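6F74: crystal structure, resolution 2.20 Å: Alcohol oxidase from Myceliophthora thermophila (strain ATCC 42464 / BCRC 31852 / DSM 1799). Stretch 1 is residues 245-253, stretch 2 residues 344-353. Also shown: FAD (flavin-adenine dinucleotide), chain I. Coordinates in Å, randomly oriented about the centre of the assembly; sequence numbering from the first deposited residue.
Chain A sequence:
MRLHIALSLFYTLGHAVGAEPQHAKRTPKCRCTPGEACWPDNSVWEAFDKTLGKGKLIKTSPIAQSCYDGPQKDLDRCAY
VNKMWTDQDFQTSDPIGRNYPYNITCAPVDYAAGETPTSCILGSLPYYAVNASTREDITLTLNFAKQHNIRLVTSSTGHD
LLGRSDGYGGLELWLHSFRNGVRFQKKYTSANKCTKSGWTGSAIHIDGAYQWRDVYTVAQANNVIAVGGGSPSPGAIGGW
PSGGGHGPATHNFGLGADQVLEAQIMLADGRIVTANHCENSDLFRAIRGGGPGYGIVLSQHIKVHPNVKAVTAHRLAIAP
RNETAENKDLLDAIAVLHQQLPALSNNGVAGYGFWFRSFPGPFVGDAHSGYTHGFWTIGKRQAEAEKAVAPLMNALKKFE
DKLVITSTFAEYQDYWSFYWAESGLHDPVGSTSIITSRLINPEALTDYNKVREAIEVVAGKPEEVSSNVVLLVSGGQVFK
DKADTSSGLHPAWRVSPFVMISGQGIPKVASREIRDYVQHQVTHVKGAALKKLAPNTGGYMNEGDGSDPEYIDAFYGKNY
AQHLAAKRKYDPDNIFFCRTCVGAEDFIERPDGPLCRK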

# COMPACT_ATOMS: atom_id res chain seq x y z
N GLY A 245 -3.40 2.39 5.81
CA GLY A 245 -3.68 3.52 4.91
C GLY A 245 -3.20 4.86 5.44
O GLY A 245 -3.86 5.43 6.29
N HIS A 246 -2.06 5.34 4.93
CA HIS A 246 -1.53 6.65 5.26
C HIS A 246 -1.70 7.59 4.10
O HIS A 246 -1.89 7.19 2.97
CB HIS A 246 -0.04 6.58 5.68
CG HIS A 246 0.88 6.19 4.58
ND1 HIS A 246 1.36 7.09 3.65
CD2 HIS A 246 1.38 4.98 4.23
CE1 HIS A 246 2.09 6.45 2.75
NE2 HIS A 246 2.11 5.17 3.08
N GLY A 247 -1.64 8.87 4.41
CA GLY A 247 -1.79 9.94 3.42
C GLY A 247 -1.55 11.26 4.10
O GLY A 247 -1.35 11.30 5.31
N PRO A 248 -1.61 12.37 3.36
CA PRO A 248 -1.33 13.67 3.97
C PRO A 248 -2.15 14.02 5.24
O PRO A 248 -1.60 14.66 6.15
CB PRO A 248 -1.68 14.63 2.82
CG PRO A 248 -1.31 13.87 1.61
CD PRO A 248 -1.79 12.46 1.90
N ALA A 249 -3.41 13.58 5.28
CA ALA A 249 -4.37 13.98 6.31
C ALA A 249 -4.51 13.04 7.53
O ALA A 249 -5.30 13.33 8.42
CB ALA A 249 -5.72 14.24 5.67
N THR A 250 -3.72 11.97 7.60
CA THR A 250 -3.94 10.94 8.64
C THR A 250 -3.48 11.35 10.04
O THR A 250 -4.16 11.05 11.01
CB THR A 250 -3.33 9.57 8.28
OG1 THR A 250 -1.92 9.69 8.03
CG2 THR A 250 -4.01 8.98 7.07
N HIS A 251 -2.34 12.04 10.16
CA HIS A 251 -1.96 12.61 11.45
C HIS A 251 -3.12 13.43 12.05
O HIS A 251 -3.46 13.29 13.22
CB HIS A 251 -0.72 13.49 11.31
CG HIS A 251 -0.45 14.31 12.54
ND1 HIS A 251 0.13 13.78 13.66
CD2 HIS A 251 -0.78 15.59 12.84
CE1 HIS A 251 0.17 14.71 14.60
NE2 HIS A 251 -0.38 15.81 14.14
N ASN A 252 -3.71 14.28 11.24
CA ASN A 252 -4.74 15.19 11.73
C ASN A 252 -6.07 14.53 11.99
O ASN A 252 -6.75 14.90 12.94
CB ASN A 252 -4.87 16.36 10.77
CG ASN A 252 -3.76 17.38 10.93
OD1 ASN A 252 -4.06 18.47 11.40
ND2 ASN A 252 -2.50 17.08 10.53
N PHE A 253 -6.46 13.55 11.16
CA PHE A 253 -7.82 12.98 11.23
C PHE A 253 -7.92 11.48 11.46
O PHE A 253 -9.01 10.95 11.56
CB PHE A 253 -8.54 13.37 9.97
CG PHE A 253 -8.62 14.86 9.77
CD1 PHE A 253 -9.43 15.64 10.61
CD2 PHE A 253 -7.92 15.48 8.77
CE1 PHE A 253 -9.51 17.00 10.45
CE2 PHE A 253 -7.98 16.86 8.61
CZ PHE A 253 -8.77 17.63 9.44
N LEU A 344 8.10 17.47 16.08
CA LEU A 344 7.37 17.95 14.91
C LEU A 344 5.96 17.35 14.83
O LEU A 344 4.98 18.09 14.66
CB LEU A 344 8.16 17.69 13.63
CG LEU A 344 9.01 18.88 13.22
CD1 LEU A 344 10.01 19.33 14.29
CD2 LEU A 344 9.72 18.56 11.90
N SER A 345 5.86 16.05 15.02
CA SER A 345 4.57 15.39 15.04
C SER A 345 3.66 15.97 16.12
O SER A 345 2.49 16.24 15.85
CB SER A 345 4.72 13.89 15.23
OG SER A 345 3.46 13.27 15.10
N ASN A 346 4.19 16.14 17.34
CA ASN A 346 3.44 16.79 18.41
C ASN A 346 2.95 18.22 18.09
O ASN A 346 1.94 18.66 18.62
CB ASN A 346 4.29 16.84 19.68
CG ASN A 346 3.51 17.37 20.86
OD1 ASN A 346 2.29 17.18 20.91
ND2 ASN A 346 4.19 18.07 21.82
N ASN A 347 3.69 18.92 17.25
CA ASN A 347 3.32 20.24 16.77
C ASN A 347 2.37 20.24 15.57
O ASN A 347 2.18 21.29 14.96
CB ASN A 347 4.61 21.03 16.39
CG ASN A 347 5.54 21.28 17.57
OD1 ASN A 347 5.11 21.20 18.71
ND2 ASN A 347 6.81 21.59 17.29
N GLY A 348 1.77 19.09 15.20
CA GLY A 348 0.87 19.04 14.05
C GLY A 348 1.48 18.95 12.66
O GLY A 348 0.82 19.25 11.65
N VAL A 349 2.74 18.51 12.59
CA VAL A 349 3.45 18.36 11.33
C VAL A 349 3.31 16.91 10.84
O VAL A 349 3.40 15.94 11.62
CB VAL A 349 4.95 18.74 11.45
CG1 VAL A 349 5.64 18.68 10.09
CG2 VAL A 349 5.11 20.14 12.01
N ALA A 350 3.10 16.79 9.53
CA ALA A 350 3.02 15.50 8.85
C ALA A 350 3.62 15.61 7.45
O ALA A 350 3.83 16.72 6.93
CB ALA A 350 1.57 15.03 8.78
N GLY A 351 3.86 14.45 6.84
CA GLY A 351 4.28 14.40 5.43
C GLY A 351 5.36 13.38 5.16
O GLY A 351 5.51 12.40 5.89
N TYR A 352 6.10 13.60 4.07
CA TYR A 352 7.02 12.59 3.61
C TYR A 352 8.38 13.15 3.30
O TYR A 352 8.49 14.21 2.67
CB TYR A 352 6.46 11.87 2.37
CG TYR A 352 5.07 11.32 2.60
CD1 TYR A 352 3.92 12.11 2.35
CD2 TYR A 352 4.89 10.04 3.06
CE1 TYR A 352 2.65 11.60 2.56
CE2 TYR A 352 3.62 9.52 3.28
CZ TYR A 352 2.51 10.31 3.02
OH TYR A 352 1.26 9.80 3.21
N GLY A 353 9.39 12.38 3.71
CA GLY A 353 10.80 12.71 3.47
C GLY A 353 11.51 11.57 2.78
O GLY A 353 11.15 10.40 2.97
PA FAD I . -5.16 -4.58 -4.91
O1A FAD I . -3.86 -5.16 -5.46
O2A FAD I . -6.32 -4.52 -5.86
O5B FAD I . -5.54 -5.43 -3.63
C5B FAD I . -4.70 -5.40 -2.51
C4B FAD I . -5.11 -6.51 -1.56
O4B FAD I . -6.42 -6.19 -1.11
C3B FAD I . -5.21 -7.90 -2.14
O3B FAD I . -4.97 -8.82 -1.07
C2B FAD I . -6.66 -8.04 -2.53
O2B FAD I . -7.19 -9.37 -2.44
C1B FAD I . -7.35 -7.20 -1.49
N9A FAD I . -8.59 -6.53 -1.91
C8A FAD I . -8.70 -5.52 -2.78
N7A FAD I . -9.98 -5.13 -2.90
C5A FAD I . -10.69 -5.90 -2.09
C6A FAD I . -12.11 -5.97 -1.74
N6A FAD I . -12.95 -5.10 -2.35
N1A FAD I . -12.49 -6.92 -0.85
C2A FAD I . -11.59 -7.77 -0.28
N3A FAD I . -10.26 -7.73 -0.54
C4A FAD I . -9.78 -6.82 -1.42
N1 FAD I . -0.49 3.17 0.45
C2 FAD I . -0.54 4.17 1.37
O2 FAD I . -0.82 3.88 2.56
N3 FAD I . -0.33 5.46 1.04
C4 FAD I . -0.02 5.84 -0.21
O4 FAD I . 0.20 7.03 -0.51
C4X FAD I . 0.07 4.81 -1.27
N5 FAD I . 0.39 5.14 -2.54
C5X FAD I . 0.46 4.17 -3.49
C6 FAD I . 0.76 4.53 -4.81
C7 FAD I . 0.83 3.59 -5.82
C7M FAD I . 1.20 4.14 -7.17
C8 FAD I . 0.54 2.16 -5.51
C8M FAD I . 0.54 1.07 -6.57
C9 FAD I . 0.26 1.80 -4.20
C9A FAD I . 0.19 2.74 -3.16
N10 FAD I . -0.13 2.41 -1.81
C10 FAD I . -0.19 3.43 -0.85
C1' FAD I . -0.32 1.02 -1.35
C2' FAD I . -1.70 0.47 -1.20
O2' FAD I . -2.19 0.90 0.06
C3' FAD I . -1.64 -1.06 -1.20
O3' FAD I . -0.90 -1.57 -2.32
C4' FAD I . -3.03 -1.69 -1.16
O4' FAD I . -2.91 -3.11 -1.15
C5' FAD I . -3.87 -1.24 -2.35
O5' FAD I . -5.16 -1.82 -2.30
P FAD I . -5.83 -2.02 -3.72
O1P FAD I . -5.72 -0.75 -4.52
O2P FAD I . -7.16 -2.64 -3.46
O3P FAD I . -4.80 -3.10 -4.35

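How does Tyr352 reach the first stretch? Its CA-to-CB bond points toward that stretch, and with chi1 at -54° (m) and chi2 at 89° the ring extends across the gap and delivers its hydroxyl to the loop at His246 and Gly247. There Tyr352 OH lies 2.7 Å from His246 ND1, in a hydrogen bond with an angle of 160°; either partner could be the donor. Tyr352 OH also packs 3.1 Å from Gly247 CA. Tyr352 OH lies 3.3 Å from Gly247 N as well, but the angle is too poor for a second hydrogen bond.

What does the conformation of His246 accomplish? Chi1 is 67° (p) and chi2 83°, and the imidazole sits between the tyrosine and the flavin. Tyr352 OH approaches at the ring edge, near its plane, as an in-plane nitrogen lone pair or N-H requires, while FAD O2 lies over one face, 3.0 Å from His246 CD2. The two aromatic rings meet rim to rim, their centroids 5.4 Å apart and their planes at 53°, so the hydrogen bond joins them without stacking. The backbone of His246 holds the flavin as well: His246 N donates to FAD O2 at 3.0 Å, and FAD N3 donates to His246 O, also at 3.0 Å. His246 NE2 is satisfied elsewhere in the structure, so both ring nitrogens are engaged.

Why does His251 bury so much surface without a hydrogen bond to the second stretch? Its CA-to-CB bond points toward the second stretch, and chi1 of 169° (t) sets the ring beside Ser345 and Gly348; chi2 is 78°. His251 CE1 comes within 3.0 Å of Ser345 O and His251 NE2 within 3.5 Å of Gly348 CA, while Val349 O lies over one ring face. Although His251 NE2 is 3.4 Å from Ser345 O, the angle is poor; that carbonyl instead accepts from Gly348 N at 3.0 Å, closing the turn. His251 ND1 is hydrogen-bonded elsewhere in the structure.

How do the small residues fit around these rings? Ala350 directs its methyl toward the first stretch, where Ala350 CB meets His251 CB at 3.7 Å and Pro248 O at 4.1 Å. Gly348 has phi/psi of 81/20, angles at which a CB would be jammed against the preceding carbonyl oxygen; this by itself calls for glycine. Beside it, Asn252 starts sideways, but chi1 of -77° (m) brings its end nearer, leaving Asn252 ND2 4.1 Å from Gly348 O, a packing contact rather than a polar link.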